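Fibrillarin-like rRNA/tRNA 2'-O-methyltransferase (Aeropyrum pernix, PDB 4DF3) probably catalyses guide-RNA-directed 2'-O-methylation of ribose in rRNA and tRNA, using S-adenosyl-L-methionine as methyl donor. Local coordinates at residues Asn32-Gln37 against Asp124-Ile128; Ile81-Ala87 against Ile105-Glu109; Gly150-Asp154 against Met178-Ile182. The protein carries 2 engineered substitutions. All coordinates share one frame; numbering follows the deposited sequence.

Contact 1 of 3, residues Asn32-Gln37 against Asp124-Ile128; sequences NLVPGQ and DRRNI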
loop_
_atom_site.group_PDB
_atom_site.type_symbol
_atom_site.label_atom_id
_atom_site.label_comp_id
_atom_site.label_asym_id
_atom_site.label_seq_id
_atom_site.Cartn_x
_atom_site.Cartn_y
_atom_site.Cartn_z
ATOM N N ASN A 32 5.979 14.622 3.805
ATOM C CA ASN A 32 5.697 14.194 5.160
ATOM C C ASN A 32 4.435 14.878 5.722
ATOM O O ASN A 32 4.403 16.110 5.895
ATOM C CB ASN A 32 6.939 14.408 6.046
ATOM C CG ASN A 32 6.874 13.585 7.356
ATOM O OD1 ASN A 32 5.820 13.024 7.685
ATOM N ND2 ASN A 32 8.011 13.470 8.078
ATOM N N LEU A 33 3.389 14.094 6.015
ATOM C CA LEU A 33 2.196 14.699 6.693
ATOM C C LEU A 33 2.521 15.185 8.102
ATOM O O LEU A 33 1.770 16.016 8.646
ATOM C CB LEU A 33 1.067 13.692 6.832
ATOM C CG LEU A 33 -0.322 14.205 7.197
ATOM C CD1 LEU A 33 -0.860 15.192 6.146
ATOM C CD2 LEU A 33 -1.258 12.971 7.298
ATOM N N VAL A 34 3.548 14.598 8.727
ATOM C CA VAL A 34 3.916 14.983 10.106
ATOM C C VAL A 34 5.397 15.353 10.148
ATOM O O VAL A 34 6.220 14.504 10.558
ATOM C CB VAL A 34 3.680 13.864 11.094
ATOM C CG1 VAL A 34 3.915 14.441 12.555
ATOM C CG2 VAL A 34 2.267 13.398 10.998
ATOM N N PRO A 35 5.719 16.560 9.628
ATOM C CA PRO A 35 7.090 16.989 9.418
ATOM C C PRO A 35 7.797 16.871 10.740
ATOM O O PRO A 35 7.184 17.203 11.754
ATOM C CB PRO A 35 6.947 18.449 8.982
ATOM C CG PRO A 35 5.594 18.654 8.609
ATOM C CD PRO A 35 4.754 17.577 9.164
ATOM N N GLY A 36 9.013 16.315 10.735
ATOM C CA GLY A 36 9.767 16.001 11.966
ATOM C C GLY A 36 9.668 14.564 12.472
ATOM O O GLY A 36 10.362 14.186 13.419
ATOM N N GLN A 37 8.801 13.744 11.877
ATOM C CA GLN A 37 8.617 12.373 12.382
ATOM C C GLN A 37 9.007 11.316 11.358
ATOM O O GLN A 37 8.768 11.463 10.158
ATOM C CB GLN A 37 7.176 12.146 12.899
ATOM C CG GLN A 37 6.652 13.256 13.837
ATOM C CD GLN A 37 6.664 12.899 15.354
ATOM O OE1 GLN A 37 7.476 12.091 15.827
ATOM N NE2 GLN A 37 5.764 13.520 16.106
ATOM N N ASP A 124 0.793 10.036 15.998
ATOM C CA ASP A 124 0.590 11.420 15.573
ATOM C C ASP A 124 0.013 11.498 14.151
ATOM O O ASP A 124 -0.146 12.590 13.590
ATOM C CB ASP A 124 1.913 12.204 15.605
ATOM C CG ASP A 124 2.485 12.425 17.028
ATOM O OD1 ASP A 124 1.784 12.404 18.059
ATOM O OD2 ASP A 124 3.698 12.658 17.092
ATOM N N ARG A 125 -0.299 10.352 13.549
ATOM C CA ARG A 125 -0.917 10.381 12.191
ATOM C C ARG A 125 -2.377 10.107 12.325
ATOM O O ARG A 125 -2.803 8.946 12.428
ATOM C CB ARG A 125 -0.365 9.275 11.311
ATOM C CG ARG A 125 0.908 9.567 10.827
ATOM C CD ARG A 125 1.309 8.635 9.751
ATOM N NE ARG A 125 2.629 9.141 9.334
ATOM C CZ ARG A 125 2.855 9.900 8.255
ATOM N NH1 ARG A 125 1.846 10.209 7.496
ATOM N NH2 ARG A 125 4.110 10.341 7.937
ATOM N N ARG A 126 -3.160 11.162 12.327
ATOM C CA ARG A 126 -4.511 11.017 12.728
ATOM C C ARG A 126 -5.460 10.660 11.600
ATOM O O ARG A 126 -6.665 10.647 11.798
ATOM C CB ARG A 126 -4.921 12.260 13.481
ATOM C CG ARG A 126 -4.136 12.273 14.755
ATOM C CD ARG A 126 -4.249 13.558 15.455
ATOM N NE ARG A 126 -3.324 13.519 16.578
ATOM C CZ ARG A 126 -3.184 14.511 17.446
ATOM N NH1 ARG A 126 -3.899 15.611 17.294
ATOM N NH2 ARG A 126 -2.300 14.396 18.429
ATOM N N ASN A 127 -4.910 10.349 10.416
ATOM C CA ASN A 127 -5.742 9.867 9.342
ATOM C C ASN A 127 -5.558 8.352 9.208
ATOM O O ASN A 127 -6.032 7.759 8.244
ATOM C CB ASN A 127 -5.465 10.623 8.022
ATOM C CG ASN A 127 -4.076 10.376 7.494
ATOM O OD1 ASN A 127 -3.266 9.795 8.153
ATOM N ND2 ASN A 127 -3.813 10.817 6.283
ATOM N N ILE A 128 -4.869 7.729 10.163
ATOM C CA ILE A 128 -4.831 6.286 10.216
ATOM C C ILE A 128 -5.691 5.777 11.382
ATOM O O ILE A 128 -5.493 6.197 12.562
ATOM C CB ILE A 128 -3.395 5.670 10.321
ATOM C CG1 ILE A 128 -2.536 6.055 9.122
ATOM C CG2 ILE A 128 -3.467 4.170 10.461
ATOM C CD1 ILE A 128 -0.997 5.678 9.311
#

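Contact 2 of 3, residues Ile81-Ala87 against Ile105-Glu109; sequences ILYLGIA and IYGVE. With SAM (S-adenosylmethionine), chain C.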
loop_
_atom_site.group_PDB
_atom_site.type_symbol
_atom_site.label_atom_id
_atom_site.label_comp_id
_atom_site.label_asym_id
_atom_site.label_seq_id
_atom_site.Cartn_x
_atom_site.Cartn_y
_atom_site.Cartn_z
ATOM N N ILE A 81 -9.394 4.224 2.560
ATOM C CA ILE A 81 -8.739 2.983 2.136
ATOM C C ILE A 81 -8.904 1.929 3.219
ATOM O O ILE A 81 -8.641 2.186 4.420
ATOM C CB ILE A 81 -7.209 3.226 1.917
ATOM C CG1 ILE A 81 -6.976 4.169 0.718
ATOM C CG2 ILE A 81 -6.478 1.919 1.613
ATOM C CD1 ILE A 81 -5.553 4.668 0.667
ATOM N N LEU A 82 -9.331 0.735 2.815
ATOM C CA LEU A 82 -9.344 -0.354 3.756
ATOM C C LEU A 82 -8.033 -1.125 3.517
ATOM O O LEU A 82 -7.792 -1.663 2.439
ATOM C CB LEU A 82 -10.530 -1.289 3.505
ATOM C CG LEU A 82 -10.546 -2.620 4.302
ATOM C CD1 LEU A 82 -10.475 -2.305 5.806
ATOM C CD2 LEU A 82 -11.891 -3.371 3.964
ATOM N N TYR A 83 -7.227 -1.206 4.560
ATOM C CA TYR A 83 -5.897 -1.833 4.453
ATOM C C TYR A 83 -5.851 -3.107 5.306
ATOM O O TYR A 83 -5.897 -3.015 6.556
ATOM C CB TYR A 83 -4.852 -0.830 4.929
ATOM C CG TYR A 83 -3.405 -1.191 4.589
ATOM C CD1 TYR A 83 -2.537 -0.217 4.169
ATOM C CD2 TYR A 83 -2.908 -2.492 4.764
ATOM C CE1 TYR A 83 -1.196 -0.515 3.966
ATOM C CE2 TYR A 83 -1.546 -2.831 4.492
ATOM C CZ TYR A 83 -0.714 -1.815 4.127
ATOM O OH TYR A 83 0.616 -2.074 3.892
ATOM N N LEU A 84 -5.800 -4.253 4.620
ATOM C CA LEU A 84 -5.827 -5.555 5.285
ATOM C C LEU A 84 -4.385 -5.960 5.514
ATOM O O LEU A 84 -3.625 -6.149 4.537
ATOM C CB LEU A 84 -6.602 -6.615 4.500
ATOM C CG LEU A 84 -8.092 -6.293 4.191
ATOM C CD1 LEU A 84 -8.737 -7.455 3.461
ATOM C CD2 LEU A 84 -8.885 -5.856 5.402
ATOM N N GLY A 85 -3.988 -6.046 6.790
ATOM C CA GLY A 85 -2.612 -6.488 7.083
ATOM C C GLY A 85 -1.645 -5.320 7.219
ATOM O O GLY A 85 -0.513 -5.387 6.686
ATOM N N ILE A 86 -2.042 -4.286 7.950
ATOM C CA ILE A 86 -1.349 -3.004 7.950
ATOM C C ILE A 86 0.026 -3.171 8.666
ATOM O O ILE A 86 0.926 -2.365 8.428
ATOM C CB ILE A 86 -2.241 -1.813 8.501
ATOM C CG1 ILE A 86 -1.426 -0.501 8.563
ATOM C CG2 ILE A 86 -2.732 -2.065 9.947
ATOM C CD1 ILE A 86 -2.204 0.713 9.074
ATOM N N ALA A 87 0.123 -4.185 9.550
ATOM C CA ALA A 87 1.372 -4.410 10.311
ATOM C C ALA A 87 1.769 -3.142 11.121
ATOM O O ALA A 87 0.925 -2.512 11.756
ATOM C CB ALA A 87 2.495 -4.836 9.302
ATOM N N ILE A 105 -7.020 5.825 6.374
ATOM C CA ILE A 105 -6.706 4.393 6.194
ATOM C C ILE A 105 -7.246 3.607 7.368
ATOM O O ILE A 105 -6.850 3.861 8.554
ATOM C CB ILE A 105 -5.228 4.177 6.246
ATOM C CG1 ILE A 105 -4.580 4.874 5.106
ATOM C CG2 ILE A 105 -4.889 2.659 6.132
ATOM C CD1 ILE A 105 -3.227 4.980 5.272
ATOM N N TYR A 106 -8.131 2.663 7.073
ATOM C CA TYR A 106 -8.633 1.794 8.105
ATOM C C TYR A 106 -7.720 0.597 8.082
ATOM O O TYR A 106 -7.691 -0.173 7.075
ATOM C CB TYR A 106 -10.063 1.374 7.806
ATOM C CG TYR A 106 -11.039 2.513 7.854
ATOM C CD1 TYR A 106 -11.669 2.875 9.089
ATOM C CD2 TYR A 106 -11.446 3.135 6.667
ATOM C CE1 TYR A 106 -12.639 3.904 9.112
ATOM C CE2 TYR A 106 -12.378 4.170 6.701
ATOM C CZ TYR A 106 -12.964 4.534 7.938
ATOM O OH TYR A 106 -13.929 5.548 7.993
ATOM N N GLY A 107 -6.922 0.464 9.142
ATOM C CA GLY A 107 -5.850 -0.535 9.111
ATOM C C GLY A 107 -6.169 -1.730 9.953
ATOM O O GLY A 107 -6.100 -1.659 11.163
ATOM N N VAL A 108 -6.464 -2.845 9.299
ATOM C CA VAL A 108 -6.788 -4.107 9.987
ATOM C C VAL A 108 -5.537 -4.936 10.219
ATOM O O VAL A 108 -4.798 -5.236 9.303
ATOM C CB VAL A 108 -7.837 -4.907 9.164
ATOM C CG1 VAL A 108 -8.186 -6.306 9.839
ATOM C CG2 VAL A 108 -9.059 -4.067 8.870
ATOM N N GLU A 109 -5.353 -5.395 11.448
ATOM C CA GLU A 109 -4.165 -6.135 11.859
ATOM C C GLU A 109 -4.615 -6.984 13.026
ATOM O O GLU A 109 -5.287 -6.432 13.958
ATOM C CB GLU A 109 -3.074 -5.148 12.352
ATOM C CG GLU A 109 -1.870 -5.787 13.066
ATOM C CD GLU A 109 -1.218 -6.851 12.232
ATOM O OE1 GLU A 109 -0.807 -6.602 11.036
ATOM O OE2 GLU A 109 -1.184 -8.000 12.736
HETATM N N SAM C . 1.447 -4.337 4.535
HETATM C CA SAM C . 2.626 -4.212 5.441
HETATM C C SAM C . 3.574 -3.195 4.800
HETATM O O SAM C . 3.649 -3.083 3.559
HETATM O OXT SAM C . 4.265 -2.480 5.518
HETATM C CB SAM C . 3.388 -5.568 5.635
HETATM C CG SAM C . 2.331 -6.580 6.043
HETATM S SD SAM C . 2.937 -8.082 6.862
HETATM C CE SAM C . 3.456 -8.825 5.294
HETATM C "C5'" SAM C . 1.376 -9.003 7.123
HETATM C "C4'" SAM C . 0.633 -8.603 8.401
HETATM O "O4'" SAM C . -0.721 -9.051 8.415
HETATM C "C3'" SAM C . 1.207 -9.113 9.715
HETATM O "O3'" SAM C . 1.469 -7.938 10.489
HETATM C "C2'" SAM C . 0.180 -10.096 10.299
HETATM O "O2'" SAM C . 0.107 -10.028 11.705
HETATM C "C1'" SAM C . -1.122 -9.604 9.682
HETATM N N9 SAM C . -2.112 -10.658 9.387
HETATM C C8 SAM C . -1.939 -11.970 8.932
HETATM N N7 SAM C . -3.192 -12.557 8.811
HETATM C C5 SAM C . -4.124 -11.666 9.181
HETATM C C6 SAM C . -5.507 -11.731 9.222
HETATM N N6 SAM C . -6.251 -12.856 8.889
HETATM N N1 SAM C . -6.078 -10.535 9.634
HETATM C C2 SAM C . -5.474 -9.347 10.006
HETATM N N3 SAM C . -4.092 -9.311 9.948
HETATM C C4 SAM C . -3.470 -10.460 9.570
#

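Contact 3 of 3, residues Gly150-Asp154 against Met178-Ile182; sequences GLYAD and MLMAI. With SAM (S-adenosylmethionine), chain C.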
loop_
_atom_site.group_PDB
_atom_site.type_symbol
_atom_site.label_atom_id
_atom_site.label_comp_id
_atom_site.label_asym_id
_atom_site.label_seq_id
_atom_site.Cartn_x
_atom_site.Cartn_y
_atom_site.Cartn_z
ATOM N N GLY A 150 -10.715 2.365 -1.939
ATOM C CA GLY A 150 -9.735 1.339 -2.343
ATOM C C GLY A 150 -9.539 0.317 -1.207
ATOM O O GLY A 150 -9.840 0.598 -0.014
ATOM N N LEU A 151 -9.046 -0.823 -1.595
ATOM C CA LEU A 151 -8.792 -1.954 -0.667
ATOM C C LEU A 151 -7.391 -2.426 -1.013
ATOM O O LEU A 151 -7.090 -2.745 -2.126
ATOM C CB LEU A 151 -9.832 -3.051 -0.870
ATOM C CG LEU A 151 -9.769 -4.219 0.115
ATOM C CD1 LEU A 151 -11.014 -5.078 -0.157
ATOM C CD2 LEU A 151 -8.514 -5.063 0.029
ATOM N N TYR A 152 -6.503 -2.414 -0.001
ATOM C CA TYR A 152 -5.159 -2.836 -0.186
ATOM C C TYR A 152 -4.953 -4.038 0.758
ATOM O O TYR A 152 -5.284 -3.960 1.956
ATOM C CB TYR A 152 -4.231 -1.692 0.266
ATOM C CG TYR A 152 -2.751 -2.029 0.023
ATOM C CD1 TYR A 152 -2.119 -1.677 -1.173
ATOM C CD2 TYR A 152 -1.991 -2.706 1.026
ATOM C CE1 TYR A 152 -0.744 -1.998 -1.365
ATOM C CE2 TYR A 152 -0.593 -3.035 0.826
ATOM C CZ TYR A 152 -0.025 -2.670 -0.409
ATOM O OH TYR A 152 1.309 -2.924 -0.607
ATOM N N ALA A 153 -4.401 -5.128 0.224
ATOM C CA ALA A 153 -4.352 -6.391 1.004
ATOM C C ALA A 153 -2.958 -6.941 0.953
ATOM O O ALA A 153 -2.434 -7.185 -0.128
ATOM C CB ALA A 153 -5.373 -7.419 0.486
ATOM N N ASP A 154 -2.378 -7.164 2.127
ATOM C CA ASP A 154 -1.092 -7.831 2.240
ATOM C C ASP A 154 -1.066 -8.614 3.547
ATOM O O ASP A 154 -0.362 -8.230 4.460
ATOM C CB ASP A 154 0.043 -6.794 2.212
ATOM C CG ASP A 154 1.453 -7.446 2.155
ATOM O OD1 ASP A 154 2.447 -6.704 2.341
ATOM O OD2 ASP A 154 1.563 -8.698 1.993
ATOM N N MET A 178 -8.522 -2.312 -6.035
ATOM C CA MET A 178 -8.083 -3.375 -5.125
ATOM C C MET A 178 -6.660 -3.676 -5.490
ATOM O O MET A 178 -6.347 -3.969 -6.679
ATOM C CB MET A 178 -8.962 -4.647 -5.391
ATOM C CG MET A 178 -8.844 -5.802 -4.356
ATOM S SD MET A 178 -7.231 -6.590 -4.402
ATOM C CE MET A 178 -7.254 -7.257 -6.017
ATOM N N LEU A 179 -5.752 -3.502 -4.526
ATOM C CA LEU A 179 -4.359 -3.864 -4.730
ATOM C C LEU A 179 -4.083 -4.994 -3.766
ATOM O O LEU A 179 -4.349 -4.899 -2.555
ATOM C CB LEU A 179 -3.458 -2.679 -4.384
ATOM C CG LEU A 179 -3.501 -1.525 -5.408
ATOM C CD1 LEU A 179 -2.946 -0.229 -4.705
ATOM C CD2 LEU A 179 -2.649 -1.885 -6.674
ATOM N N MET A 180 -3.554 -6.072 -4.316
ATOM C CA MET A 180 -3.289 -7.318 -3.500
ATOM C C MET A 180 -1.829 -7.820 -3.741
ATOM O O MET A 180 -1.421 -8.055 -4.879
ATOM C CB MET A 180 -4.298 -8.465 -3.761
ATOM C CG MET A 180 -4.103 -9.593 -2.719
ATOM S SD MET A 180 -5.310 -10.919 -3.038
ATOM C CE MET A 180 -4.567 -11.934 -4.277
ATOM N N ALA A 181 -1.030 -7.849 -2.687
ATOM C CA ALA A 181 0.278 -8.515 -2.759
ATOM C C ALA A 181 0.064 -10.028 -2.683
ATOM O O ALA A 181 -0.490 -10.548 -1.710
ATOM C CB ALA A 181 1.143 -8.067 -1.577
ATOM N N ILE A 182 0.560 -10.740 -3.685
ATOM C CA ILE A 182 0.396 -12.181 -3.794
ATOM C C ILE A 182 1.790 -12.859 -3.853
ATOM O O ILE A 182 2.691 -12.341 -4.533
ATOM C CB ILE A 182 -0.438 -12.528 -5.095
ATOM C CG1 ILE A 182 -0.755 -14.028 -5.136
ATOM C CG2 ILE A 182 0.200 -12.067 -6.369
ATOM C CD1 ILE A 182 -1.770 -14.369 -6.303
HETATM N N SAM C . 1.447 -4.337 4.535
HETATM C CA SAM C . 2.626 -4.212 5.441
HETATM C C SAM C . 3.574 -3.195 4.800
HETATM O O SAM C . 3.649 -3.083 3.559
HETATM O OXT SAM C . 4.265 -2.480 5.518
HETATM C CB SAM C . 3.388 -5.568 5.635
HETATM C CG SAM C . 2.331 -6.580 6.043
HETATM S SD SAM C . 2.937 -8.082 6.862
HETATM C CE SAM C . 3.456 -8.825 5.294
HETATM C "C5'" SAM C . 1.376 -9.003 7.123
HETATM C "C4'" SAM C . 0.633 -8.603 8.401
HETATM O "O4'" SAM C . -0.721 -9.051 8.415
HETATM C "C3'" SAM C . 1.207 -9.113 9.715
HETATM O "O3'" SAM C . 1.469 -7.938 10.489
HETATM C "C2'" SAM C . 0.180 -10.096 10.299
HETATM O "O2'" SAM C . 0.107 -10.028 11.705
HETATM C "C1'" SAM C . -1.122 -9.604 9.682
HETATM N N9 SAM C . -2.112 -10.658 9.387
HETATM C C8 SAM C . -1.939 -11.970 8.932
HETATM N N7 SAM C . -3.192 -12.557 8.811
HETATM C C5 SAM C . -4.124 -11.666 9.181
HETATM C C6 SAM C . -5.507 -11.731 9.222
HETATM N N6 SAM C . -6.251 -12.856 8.889
HETATM N N1 SAM C . -6.078 -10.535 9.634
HETATM C C2 SAM C . -5.474 -9.347 10.006
HETATM N N3 SAM C . -4.092 -9.311 9.948
HETATM C C4 SAM C . -3.470 -10.460 9.570
HETATM O O HOH W 1 0.302 -10.964 1.258
#

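Contact 1 of 3, residues Asn32-Gln37 against Asp124-Ile128
Arg-125 reaches across to Asn-32, Leu-33 and Val-34, and this is the close-packed half of the contact. Its chain is extended from CG to NE, with CG anti to the carbonyl carbon (chi1 -77°), which carries the guanidinium to Asn-32 and Leu-33. Val-34 CG2 lies over one face of that group and also rests 3.6 Å from Asp-124 O. Leu-33 CB sits 3.6 Å from Arg-125 NH1. The amide plane of Asn-32 is nearly parallel to that of the guanidinium, 6° apart, with OD1 3.2 Å from Arg-125 NH2. The charge is met from outside: NH1 makes a salt bridge to Asp-97 and a hydrogen bond to Ser-96, both on helix 90-99. Further along, Leu-33 and Asn-127 approach from opposite directions, with Leu-33 CD2 3.5 Å from Asn-127 ND2. That amide is already tied to Ser-96 and Gly-100.

The other end is looser. Gln-37 is exposed and Asp-124 partly so. Their side chains cross at about a right angle, but the separation of their polar ends is too short to be trusted as a bond.

Within the loop, Asn-32 works on both sides. Its OD1 accepts Val-34 N at 3.0 Å, with the donor well above the carbonyl plane. Its ND2 gives a bond to a lone pair of Gln-37 O, also 3.0 Å, and another to Glu-51. The first of these closes an Asx turn, which runs into the type II beta turn Val-34 to Gln-37; the other segment forms a type I turn from Arg-125 to Ile-128.

Contact 2 of 3, residues Ile81-Ala87 against Ile105-Glu109
Ile-81 O accepts Tyr-106 N at 2.7 Å, the first of the backbone hydrogen bonds between two parallel strands. Tyr-83 uses both its N and its O, to Tyr-106 O and Val-108 N. Val-108 O takes two donors, Gly-85 N at 2.8 Å and Ile-86 N at 3.2 Å, the second from above the carbonyl plane.

Both carboxylate oxygens of Glu-109 hold the ribose: OE1 accepts O3' of S-adenosylmethionine at 2.7 Å, and OE2 accepts its O2' at 2.6 Å. The chain of Glu-109 bends at chi2 (54°), and OE1 also takes a weak bond from Ala-87 N. OE2 has a second donor in Ala-111 N. The ligand amine N gives bonds to Gly-85 O and to Tyr-83 OH, the latter very short at 2.5 Å, with the amine in the plane of the ring.

Ile-86 CG2 presses on Gly-107, 3.5 Å from its C. Leu-82, Leu-84 and Val-108 share one face of the sheet, where the two leucines pack on helix 160-171. Tyr-83 and Ile-105 share the other. The strands belong to a beta-alpha-beta unit whose helix 90-99 lies against Tyr-83, Ile-86 and Ile-105; strand 148-153 continues the sheet beyond Leu-82 and Leu-84.

Contact 3 of 3, residues Gly150-Asp154 against Met178-Ile182
Leu-151 O, Leu-179 and Ala-153 carry the backbone bonds between these two parallel strands. Leu-179 N donates to Leu-151 O at 2.9 Å, Ala-153 N to Leu-179 O at 2.8 Å, and Ala-181 N to Ala-153 O at 3.0 Å. CA-H...O contacts run beside them, from Met-178, Tyr-152 and Met-180.

The apolar contacts fall on both faces. On one, the ring of Tyr-152 meets Leu-179: Leu-179 CB comes to 3.6 Å from Tyr-152 CD1, and Leu-179 CD1 stands at the ring edge, in its plane. The tyrosine CG is anti to the backbone N (chi1 -177°), which sends the ring out on that face, where it touches Lys-61 and Leu-62 of helix 61-67. On the other, Ala-153 CB touches Met-180 CG at 4.1 Å, and both residues pack on Gln-160 of helix 160-171. This is the parallel core of the Rossmann-like methyltransferase sheet, and Asp-154 lies just past the end of its strand, where such folds bind S-adenosylmethionine.

The polar contacts gather at Asp-154. Its OD1 forms a salt bridge with Lys-61 and takes a weak bond from N of S-adenosylmethionine, at 3.4 Å. One water donates to both Asp-154 OD2, at 2.7 Å, and Ala-181 O, bridging the strands beyond the last direct bond. With an alanine at Asp-154 the carboxylate is gone, which is likely to leave Lys-61 without its mate, the water without its acceptor on this side and the ligand amine without its weak bond. Ala-181 CB packs against the same group, 3.6 Å from Asp-154 OD2. Ala-181 O has a further partner in Gln-160.

In the fold
From the N terminus the chain first lays down three strands of the antiparallel sheet; residues 32-37 follow strand 26-31, before the last two. Contact 1 brings this loop against residues 124-128, closing a loop of 86 residues. Contact 2 lies wholly within that loop and pairs strands 80-84 and 104-109, which helix 90-99 connects. Contact 3 comes later, in series with both, and pairs strand 148-153 with strand 176-183. None of them cross. Contact 1 links the antiparallel sheet to the edge of the mixed one, where Asn-127 O probably bonds to Ile-105 N. Contacts 2 and 3 share that mixed sheet, with strands 80-84 and 148-153 side by side, and both touch S-adenosylmethionine.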